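Local coordinates for protein D-alanyl-lipoteichoic acid synthetase (Streptococcus pneumoniae, PDB 3BMA) that probably takes part in adding D-alanine to lipoteichoic acid during cell wall biogenesis, as a membrane-associated member of the DltD family, at residues C[320-324]-C[388-392]; C[314-318]-C[335-339]; C[141-145]-C[381-385]. The protein carries 1 engineered substitution. One frame throughout, in Å; residues are numbered along the deposited sequence.

Contact 1: residues C[320-324]-C[388-392]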
loop_
_atom_site.group_PDB
_atom_site.type_symbol
_atom_site.label_atom_id
_atom_site.label_comp_id
_atom_site.label_asym_id
_atom_site.label_seq_id
_atom_site.Cartn_x
_atom_site.Cartn_y
_atom_site.Cartn_z
ATOM N N LYS C 320 33.680 -17.652 -32.082
ATOM C CA LYS C 320 33.352 -16.542 -31.184
ATOM C C LYS C 320 32.295 -16.952 -30.156
ATOM O O LYS C 320 32.358 -16.536 -28.988
ATOM C CB LYS C 320 32.884 -15.318 -31.978
ATOM C CG LYS C 320 32.955 -14.028 -31.187
ATOM C CD LYS C 320 32.447 -12.832 -31.956
ATOM C CE LYS C 320 32.071 -11.729 -30.982
ATOM N NZ LYS C 320 31.810 -10.424 -31.637
ATOM N N ILE C 321 31.343 -17.774 -30.607
ATOM C CA ILE C 321 30.295 -18.338 -29.757
ATOM C C ILE C 321 30.890 -19.312 -28.738
ATOM O O ILE C 321 30.670 -19.163 -27.532
ATOM C CB ILE C 321 29.169 -19.017 -30.610
ATOM C CG1 ILE C 321 28.299 -17.947 -31.278
ATOM C CG2 ILE C 321 28.281 -19.926 -29.752
ATOM C CD1 ILE C 321 27.480 -18.432 -32.460
ATOM N N ARG C 322 31.664 -20.280 -29.236
ATOM C CA ARG C 322 32.305 -21.303 -28.412
ATOM C C ARG C 322 33.218 -20.716 -27.341
ATOM O O ARG C 322 33.279 -21.243 -26.237
ATOM C CB ARG C 322 33.084 -22.288 -29.282
ATOM C CG ARG C 322 32.225 -23.307 -30.043
ATOM C CD ARG C 322 33.107 -24.375 -30.677
ATOM N NE ARG C 322 33.682 -25.263 -29.666
ATOM C CZ ARG C 322 33.483 -26.577 -29.609
ATOM N NH1 ARG C 322 32.745 -27.189 -30.521
ATOM N NH2 ARG C 322 34.041 -27.289 -28.642
ATOM N N TYR C 323 33.907 -19.622 -27.659
ATOM C CA TYR C 323 34.761 -18.953 -26.680
ATOM C C TYR C 323 33.965 -18.380 -25.510
ATOM O O TYR C 323 34.369 -18.527 -24.362
ATOM C CB TYR C 323 35.621 -17.864 -27.321
ATOM C CG TYR C 323 36.523 -17.165 -26.323
ATOM C CD1 TYR C 323 37.658 -17.803 -25.814
ATOM C CD2 TYR C 323 36.234 -15.875 -25.875
ATOM C CE1 TYR C 323 38.481 -17.175 -24.889
ATOM C CE2 TYR C 323 37.053 -15.235 -24.948
ATOM C CZ TYR C 323 38.175 -15.890 -24.463
ATOM O OH TYR C 323 38.986 -15.264 -23.549
ATOM N N GLN C 324 32.835 -17.741 -25.814
ATOM C CA GLN C 324 31.948 -17.178 -24.792
ATOM C C GLN C 324 31.423 -18.260 -23.849
ATOM O O GLN C 324 31.358 -18.059 -22.635
ATOM C CB GLN C 324 30.782 -16.432 -25.446
ATOM C CG GLN C 324 29.986 -15.559 -24.475
ATOM C CD GLN C 324 28.971 -14.662 -25.162
ATOM O OE1 GLN C 324 28.830 -14.672 -26.388
ATOM N NE2 GLN C 324 28.258 -13.875 -24.367
ATOM N N TRP C 388 32.722 -6.582 -26.857
ATOM C CA TRP C 388 32.527 -7.979 -27.225
ATOM C C TRP C 388 31.548 -8.124 -28.376
ATOM O O TRP C 388 31.749 -8.951 -29.266
ATOM C CB TRP C 388 32.062 -8.823 -26.031
ATOM C CG TRP C 388 31.810 -10.257 -26.404
ATOM C CD1 TRP C 388 30.607 -10.902 -26.410
ATOM C CD2 TRP C 388 32.779 -11.209 -26.873
ATOM N NE1 TRP C 388 30.768 -12.201 -26.831
ATOM C CE2 TRP C 388 32.089 -12.415 -27.123
ATOM C CE3 TRP C 388 34.165 -11.163 -27.091
ATOM C CZ2 TRP C 388 32.737 -13.568 -27.577
ATOM C CZ3 TRP C 388 34.807 -12.306 -27.550
ATOM C CH2 TRP C 388 34.091 -13.494 -27.785
ATOM N N ALA C 389 30.500 -7.302 -28.351
ATOM C CA ALA C 389 29.420 -7.351 -29.332
ATOM C C ALA C 389 29.914 -7.164 -30.764
ATOM O O ALA C 389 29.415 -7.809 -31.688
ATOM C CB ALA C 389 28.367 -6.308 -28.998
ATOM N N THR C 390 30.911 -6.296 -30.929
ATOM C CA THR C 390 31.426 -5.936 -32.248
ATOM C C THR C 390 32.844 -6.461 -32.524
ATOM O O THR C 390 33.498 -6.008 -33.466
ATOM C CB THR C 390 31.404 -4.405 -32.442
ATOM O OG1 THR C 390 32.151 -3.781 -31.390
ATOM C CG2 THR C 390 29.978 -3.875 -32.427
ATOM N N TYR C 391 33.305 -7.419 -31.717
ATOM C CA TYR C 391 34.679 -7.926 -31.804
ATOM C C TYR C 391 34.948 -8.793 -33.038
ATOM O O TYR C 391 34.299 -9.823 -33.245
ATOM C CB TYR C 391 35.066 -8.677 -30.526
ATOM C CG TYR C 391 36.541 -9.005 -30.434
ATOM C CD1 TYR C 391 37.484 -8.004 -30.184
ATOM C CD2 TYR C 391 36.995 -10.314 -30.595
ATOM C CE1 TYR C 391 38.841 -8.299 -30.103
ATOM C CE2 TYR C 391 38.350 -10.620 -30.514
ATOM C CZ TYR C 391 39.266 -9.607 -30.266
ATOM O OH TYR C 391 40.606 -9.902 -30.181
ATOM N N ASP C 392 35.929 -8.360 -33.833
ATOM C CA ASP C 392 36.276 -8.966 -35.123
ATOM C C ASP C 392 37.350 -10.041 -35.029
ATOM O O ASP C 392 37.179 -11.147 -35.548
ATOM C CB ASP C 392 36.812 -7.893 -36.076
ATOM C CG ASP C 392 35.748 -6.948 -36.557
ATOM O OD1 ASP C 392 34.847 -7.398 -37.294
ATOM O OD2 ASP C 392 35.836 -5.747 -36.218
#

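Contact 2: residues C[314-318]-C[335-339]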
loop_
_atom_site.group_PDB
_atom_site.type_symbol
_atom_site.label_atom_id
_atom_site.label_comp_id
_atom_site.label_asym_id
_atom_site.label_seq_id
_atom_site.Cartn_x
_atom_site.Cartn_y
_atom_site.Cartn_z
ATOM N N TYR C 314 31.495 -17.974 -41.249
ATOM C CA TYR C 314 30.588 -18.826 -40.475
ATOM C C TYR C 314 31.270 -19.630 -39.364
ATOM O O TYR C 314 30.696 -19.811 -38.291
ATOM C CB TYR C 314 29.798 -19.762 -41.397
ATOM C CG TYR C 314 28.565 -20.353 -40.744
ATOM C CD1 TYR C 314 28.575 -21.653 -40.239
ATOM C CD2 TYR C 314 27.393 -19.609 -40.621
ATOM C CE1 TYR C 314 27.448 -22.198 -39.632
ATOM C CE2 TYR C 314 26.259 -20.146 -40.014
ATOM C CZ TYR C 314 26.293 -21.444 -39.527
ATOM O OH TYR C 314 25.181 -21.988 -38.924
ATOM N N GLN C 315 32.485 -20.110 -39.620
ATOM C CA GLN C 315 33.240 -20.836 -38.602
ATOM C C GLN C 315 33.940 -19.884 -37.636
ATOM O O GLN C 315 34.238 -20.257 -36.504
ATOM C CB GLN C 315 34.242 -21.808 -39.233
ATOM C CG GLN C 315 33.617 -22.879 -40.141
ATOM C CD GLN C 315 32.599 -23.779 -39.437
ATOM O OE1 GLN C 315 32.762 -24.139 -38.267
ATOM N NE2 GLN C 315 31.550 -24.158 -40.165
ATOM N N GLN C 316 34.187 -18.657 -38.089
ATOM C CA GLN C 316 34.792 -17.621 -37.254
ATOM C C GLN C 316 33.812 -17.090 -36.201
ATOM O O GLN C 316 34.234 -16.654 -35.125
ATOM C CB GLN C 316 35.318 -16.479 -38.124
ATOM C CG GLN C 316 36.437 -15.660 -37.507
ATOM C CD GLN C 316 36.868 -14.501 -38.388
ATOM O OE1 GLN C 316 37.252 -13.440 -37.887
ATOM N NE2 GLN C 316 36.804 -14.695 -39.705
ATOM N N THR C 317 32.513 -17.122 -36.517
ATOM C CA THR C 317 31.452 -16.733 -35.582
ATOM C C THR C 317 31.152 -17.848 -34.586
ATOM O O THR C 317 30.827 -17.589 -33.429
ATOM C CB THR C 317 30.149 -16.379 -36.316
ATOM O OG1 THR C 317 29.633 -17.544 -36.969
ATOM C CG2 THR C 317 30.407 -15.318 -37.344
ATOM N N VAL C 318 31.249 -19.092 -35.063
ATOM C CA VAL C 318 31.108 -20.278 -34.207
ATOM C C VAL C 318 32.235 -20.302 -33.166
ATOM O O VAL C 318 31.994 -20.574 -31.991
ATOM C CB VAL C 318 31.076 -21.596 -35.031
ATOM C CG1 VAL C 318 31.255 -22.824 -34.137
ATOM C CG2 VAL C 318 29.767 -21.707 -35.802
ATOM N N ASP C 335 28.406 -29.316 -31.623
ATOM C CA ASP C 335 28.711 -28.472 -32.771
ATOM C C ASP C 335 28.495 -29.237 -34.078
ATOM O O ASP C 335 29.166 -30.234 -34.346
ATOM C CB ASP C 335 30.163 -27.998 -32.656
ATOM C CG ASP C 335 30.504 -26.864 -33.606
ATOM O OD1 ASP C 335 31.512 -26.173 -33.342
ATOM O OD2 ASP C 335 29.787 -26.654 -34.605
ATOM N N PHE C 336 27.560 -28.753 -34.889
ATOM C CA PHE C 336 27.238 -29.375 -36.171
ATOM C C PHE C 336 27.474 -28.430 -37.339
ATOM O O PHE C 336 27.098 -28.744 -38.462
ATOM C CB PHE C 336 25.781 -29.847 -36.202
ATOM C CG PHE C 336 25.429 -30.820 -35.117
ATOM C CD1 PHE C 336 25.924 -32.121 -35.139
ATOM C CD2 PHE C 336 24.590 -30.439 -34.076
ATOM C CE1 PHE C 336 25.596 -33.026 -34.133
ATOM C CE2 PHE C 336 24.253 -31.338 -33.067
ATOM C CZ PHE C 336 24.758 -32.633 -33.096
ATOM N N SER C 337 28.120 -27.294 -37.072
ATOM C CA SER C 337 28.325 -26.231 -38.060
ATOM C C SER C 337 29.123 -26.616 -39.315
ATOM O O SER C 337 29.049 -25.921 -40.331
ATOM C CB SER C 337 28.990 -25.025 -37.397
ATOM O OG SER C 337 30.345 -25.308 -37.100
ATOM N N LYS C 338 29.890 -27.703 -39.240
ATOM C CA LYS C 338 30.638 -28.209 -40.399
ATOM C C LYS C 338 29.900 -29.332 -41.143
ATOM O O LYS C 338 30.412 -29.873 -42.126
ATOM C CB LYS C 338 32.044 -28.669 -39.983
ATOM C CG LYS C 338 33.012 -27.536 -39.655
ATOM C CD LYS C 338 34.339 -28.081 -39.136
ATOM C CE LYS C 338 35.335 -26.968 -38.842
ATOM N NZ LYS C 338 36.421 -27.436 -37.930
ATOM N N ASP C 339 28.693 -29.664 -40.687
ATOM C CA ASP C 339 27.908 -30.760 -41.276
ATOM C C ASP C 339 26.841 -30.281 -42.261
ATOM O O ASP C 339 25.836 -30.964 -42.471
ATOM C CB ASP C 339 27.243 -31.605 -40.181
ATOM C CG ASP C 339 28.221 -32.077 -39.118
ATOM O OD1 ASP C 339 29.432 -32.182 -39.405
ATOM O OD2 ASP C 339 27.769 -32.356 -37.989
#

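Contact 3: residues C[141-145]-C[381-385]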
loop_
_atom_site.group_PDB
_atom_site.type_symbol
_atom_site.label_atom_id
_atom_site.label_comp_id
_atom_site.label_asym_id
_atom_site.label_seq_id
_atom_site.Cartn_x
_atom_site.Cartn_y
_atom_site.Cartn_z
ATOM N N GLN C 141 24.599 -6.570 -13.259
ATOM C CA GLN C 141 24.811 -6.178 -14.652
ATOM C C GLN C 141 23.787 -6.837 -15.579
ATOM O O GLN C 141 23.421 -6.269 -16.606
ATOM C CB GLN C 141 26.238 -6.536 -15.085
ATOM C CG GLN C 141 26.712 -5.910 -16.402
ATOM C CD GLN C 141 26.826 -4.395 -16.347
ATOM O OE1 GLN C 141 27.236 -3.823 -15.334
ATOM N NE2 GLN C 141 26.468 -3.738 -17.447
ATOM N N ALA C 142 23.333 -8.032 -15.210
ATOM C CA ALA C 142 22.284 -8.730 -15.951
ATOM C C ALA C 142 20.951 -7.975 -15.906
ATOM O O ALA C 142 20.249 -7.900 -16.911
ATOM C CB ALA C 142 22.118 -10.151 -15.433
ATOM N N SER C 143 20.624 -7.405 -14.746
ATOM C CA SER C 143 19.388 -6.638 -14.571
ATOM C C SER C 143 19.451 -5.294 -15.287
ATOM O O SER C 143 18.458 -4.847 -15.854
ATOM C CB SER C 143 19.079 -6.427 -13.085
ATOM O OG SER C 143 19.685 -5.246 -12.582
ATOM N N GLN C 144 20.621 -4.660 -15.251
ATOM C CA GLN C 144 20.839 -3.368 -15.894
ATOM C C GLN C 144 20.810 -3.480 -17.419
ATOM O O GLN C 144 20.252 -2.616 -18.097
ATOM C CB GLN C 144 22.163 -2.754 -15.418
ATOM C CG GLN C 144 22.408 -1.306 -15.859
ATOM C CD GLN C 144 23.193 -1.193 -17.157
ATOM O OE1 GLN C 144 24.230 -1.835 -17.331
ATOM N NE2 GLN C 144 22.702 -0.365 -18.073
ATOM N N TYR C 145 21.409 -4.547 -17.947
ATOM C CA TYR C 145 21.453 -4.759 -19.388
ATOM C C TYR C 145 20.075 -5.117 -19.959
ATOM O O TYR C 145 19.681 -4.597 -21.007
ATOM C CB TYR C 145 22.510 -5.816 -19.783
ATOM C CG TYR C 145 22.470 -6.133 -21.261
ATOM C CD1 TYR C 145 23.015 -5.254 -22.195
ATOM C CD2 TYR C 145 21.840 -7.286 -21.729
ATOM C CE1 TYR C 145 22.951 -5.527 -23.552
ATOM C CE2 TYR C 145 21.771 -7.567 -23.079
ATOM C CZ TYR C 145 22.322 -6.685 -23.983
ATOM O OH TYR C 145 22.240 -6.963 -25.328
ATOM N N GLU C 381 31.899 -10.597 -17.278
ATOM C CA GLU C 381 30.925 -9.531 -17.470
ATOM C C GLU C 381 31.249 -8.659 -18.688
ATOM O O GLU C 381 30.440 -7.825 -19.097
ATOM C CB GLU C 381 30.833 -8.681 -16.200
ATOM C CG GLU C 381 29.413 -8.463 -15.694
ATOM C CD GLU C 381 28.921 -9.563 -14.752
ATOM O OE1 GLU C 381 28.892 -10.752 -15.146
ATOM O OE2 GLU C 381 28.541 -9.227 -13.609
ATOM N N ARG C 382 32.431 -8.864 -19.267
ATOM C CA ARG C 382 32.848 -8.143 -20.473
ATOM C C ARG C 382 32.112 -8.637 -21.723
ATOM O O ARG C 382 32.162 -7.997 -22.772
ATOM C CB ARG C 382 34.366 -8.229 -20.664
ATOM C CG ARG C 382 35.143 -7.200 -19.857
ATOM C CD ARG C 382 36.597 -7.605 -19.672
ATOM N NE ARG C 382 37.304 -6.688 -18.777
ATOM C CZ ARG C 382 38.523 -6.895 -18.281
ATOM N NH1 ARG C 382 39.198 -7.998 -18.581
ATOM N NH2 ARG C 382 39.069 -5.992 -17.476
ATOM N N PHE C 383 31.418 -9.767 -21.598
ATOM C CA PHE C 383 30.568 -10.284 -22.665
ATOM C C PHE C 383 29.251 -9.509 -22.792
ATOM O O PHE C 383 28.536 -9.661 -23.784
ATOM C CB PHE C 383 30.289 -11.777 -22.470
ATOM C CG PHE C 383 31.499 -12.660 -22.639
ATOM C CD1 PHE C 383 31.733 -13.710 -21.762
ATOM C CD2 PHE C 383 32.400 -12.447 -23.674
ATOM C CE1 PHE C 383 32.843 -14.533 -21.918
ATOM C CE2 PHE C 383 33.511 -13.264 -23.837
ATOM C CZ PHE C 383 33.732 -14.307 -22.958
ATOM N N PHE C 384 28.936 -8.693 -21.784
ATOM C CA PHE C 384 27.812 -7.753 -21.844
ATOM C C PHE C 384 28.151 -6.487 -22.631
ATOM O O PHE C 384 27.248 -5.774 -23.081
ATOM C CB PHE C 384 27.365 -7.342 -20.433
ATOM C CG PHE C 384 26.479 -8.346 -19.749
ATOM C CD1 PHE C 384 26.863 -8.917 -18.540
ATOM C CD2 PHE C 384 25.257 -8.707 -20.302
ATOM C CE1 PHE C 384 26.046 -9.838 -17.895
ATOM C CE2 PHE C 384 24.438 -9.636 -19.671
ATOM C CZ PHE C 384 24.830 -10.199 -18.464
ATOM N N SER C 385 29.445 -6.210 -22.786
ATOM C CA SER C 385 29.921 -4.957 -23.378
ATOM C C SER C 385 29.769 -4.888 -24.896
ATOM O O SER C 385 29.642 -5.909 -25.572
ATOM C CB SER C 385 31.384 -4.704 -23.000
ATOM O OG SER C 385 32.255 -5.492 -23.795
HETATM O O HOH W 1 27.100 -7.693 -11.730
HETATM O O HOH W 2 25.203 -9.847 -13.902
#

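Contact 1: residues C[320-324]-C[388-392]
Lys320 of helix 311-326 lies across the indole of Trp388 and ends among backbone carbonyls of the following turn, so a helix beside the parallel sheet of this SGNH-hydrolase-like fold is tied to the C-terminal tail. The polar contacts begin with the ammonium group. Lys320 NZ donates to Trp388 O at 2.8 Å, nearly along the C=O axis, and to Tyr391 O at 3.0 Å, where it arrives in the carbonyl plane on a lone pair. Leu270 O takes a further bond from the same nitrogen, so three carbonyls grip one buried charge. Trp388 O also accepts from Tyr391 N, which makes it a shared acceptor where helix 386-389 gives way to the turn; Thr390 is the first residue to leave helical geometry.

The second kind of contact is over the ring. With CG anti to its backbone N (chi1 -162°) and the rest of the chain extended, Lys320 runs past the indole in the opposite direction to the Trp388 side chain. Lys320 CE sits over the six-membered ring of Trp388, 4.0 Å from its centroid, as a CH-pi contact, and NZ adds a cation-pi contact to the same face. Tyr323 closes in obliquely, its CD2 reaching Trp388 CH2 at 3.7 Å.

Gln324 meets the indole at its edge. Its amide is held from beyond the contact as well, since NE2 donates to Tyr275 O and Gln279 OE1 on helix 274-287. That leaves OE1 facing the indole nitrogen: Trp388 NE1 donates to Gln324 OE1 at 3.2 Å with an N-H...O angle of 158°, and although the oxygen lies near the ring plane, the nitrogen stands above the amide's carbonyl plane rather than on a lone pair.

Contact 2: residues C[314-318]-C[335-339]
Gln315 brings both halves of its amide up to Ser337. The chain leaves the helix with CG anti to the carbonyl carbon (chi1 -59°) and bends again at chi2, which swings the amide across to the loop that follows strand 333-335. There Gln315 OE1 lies 2.9 Å from Ser337 OG, while Gln315 NE2 makes a weak, bent bond to Ser337 O at 3.1 Å. The Lys338 chain passes aslant the amide, its CG 3.7 Å from Gln315 OE1.

Val318, one turn further along the helix, points its two methyls at different neighbours. Val318 CG2 packs on Ser337 CB at 3.8 Å. The Val318 and Asp335 side chains come at each other from opposite directions, Val318 CG1 stopping 3.5 Å from Asp335 OD1. The Tyr314 ring completes the apolar side, meeting Ser337 CB obliquely through CE1; its hydroxyl is hydrogen-bonded to Pro297 O.

What fixes the serine is an Asx turn at the end of strand 333-335, an outermost strand of the parallel sheet. Ser337 N donates to Asp335 OD2 at 3.0 Å with an N-H...O angle of 160°, reaching the oxygen nearly along its C-O bond. A type I beta turn from Phe336 to Asp339 follows at once, closed by Asp339 N to Phe336 O. The other carboxylate oxygen, Asp335 OD1, pairs with Arg322, which lies beyond this contact further along the same helix.

The single proton of Ser337 OG thus has two acceptors within 2.9 Å, Gln315 OE1 and Asp335 OD2, and both compete for it, while the positive charge of Arg322 would be expected to steady the negative charge of Asp335.

Contact 3: residues C[141-145]-C[381-385]
The Phe384 ring carries this contact, lying against the first turn of helix 141-153. Its CG stands anti to the carbonyl carbon (chi1 -80°), which directs the ring at three residues there. Phe384 CD1 lies 3.7 Å from Gln141 CG, and Phe384 CZ approaches the backbone of Ala142 at CA (3.9 Å) with the methyl CB close behind. On the Tyr145 side, Phe384 CD2 comes within 3.9 Å of Tyr145 CG. The two rings cross obliquely, centroids 5.6 Å apart and planes at 43°. Glu381 was modelled in two conformers; in the one described, Glu381 CG rests on Gln141 CB at 3.8 Å and sits at the edge of the Phe384 ring.

For that conformer, two waters add a polar layer. The first accepts from Gln141 N and donates to Glu381 OE2 at 2.8 Å; the second accepts from Ala142 N and reaches that oxygen more weakly. Placed so, the carboxylate faces the start of a helix, where the helix dipole would be expected to suit a negative charge.

In the fold, this joins helix 141-153 to the loop between helices 355-369 and 386-389, and helix 274-287 backs both partners. Tyr145 OH bonds to Asp277 OD1 on that helix, while its ring packs on Asn276 and Leu280, and Phe384 rests on Gln279. Asn276 ND2 also binds the carbonyls of Phe383 and Ser385. Just after Phe384 comes the N-cap of helix 386-389, where Ser385 OG meets Trp388 N and also bonds to Arg382 O at 2.7 Å.

Contacts 1 and 2 both use helix 311-326, their centres 13 Å apart, and the Arg322-Asp335 salt bridge joins them directly. Contact 3 lies with its centre 14 Å from that of contact 1, and the two touch through Phe383, which packs on Trp388, Tyr323 and Gln324. Contacts 2 and 3 do not meet; their nearest atoms are about 11 Å apart. Along the chain the order is 141-145, 314-318, 320-324, 335-339, 381-385, 388-392, so contact 1 interleaves with each of the others. One helix thus links the end of strand 333-335 to the C-terminal region, which in turn reaches helix 141-153 early in the chain.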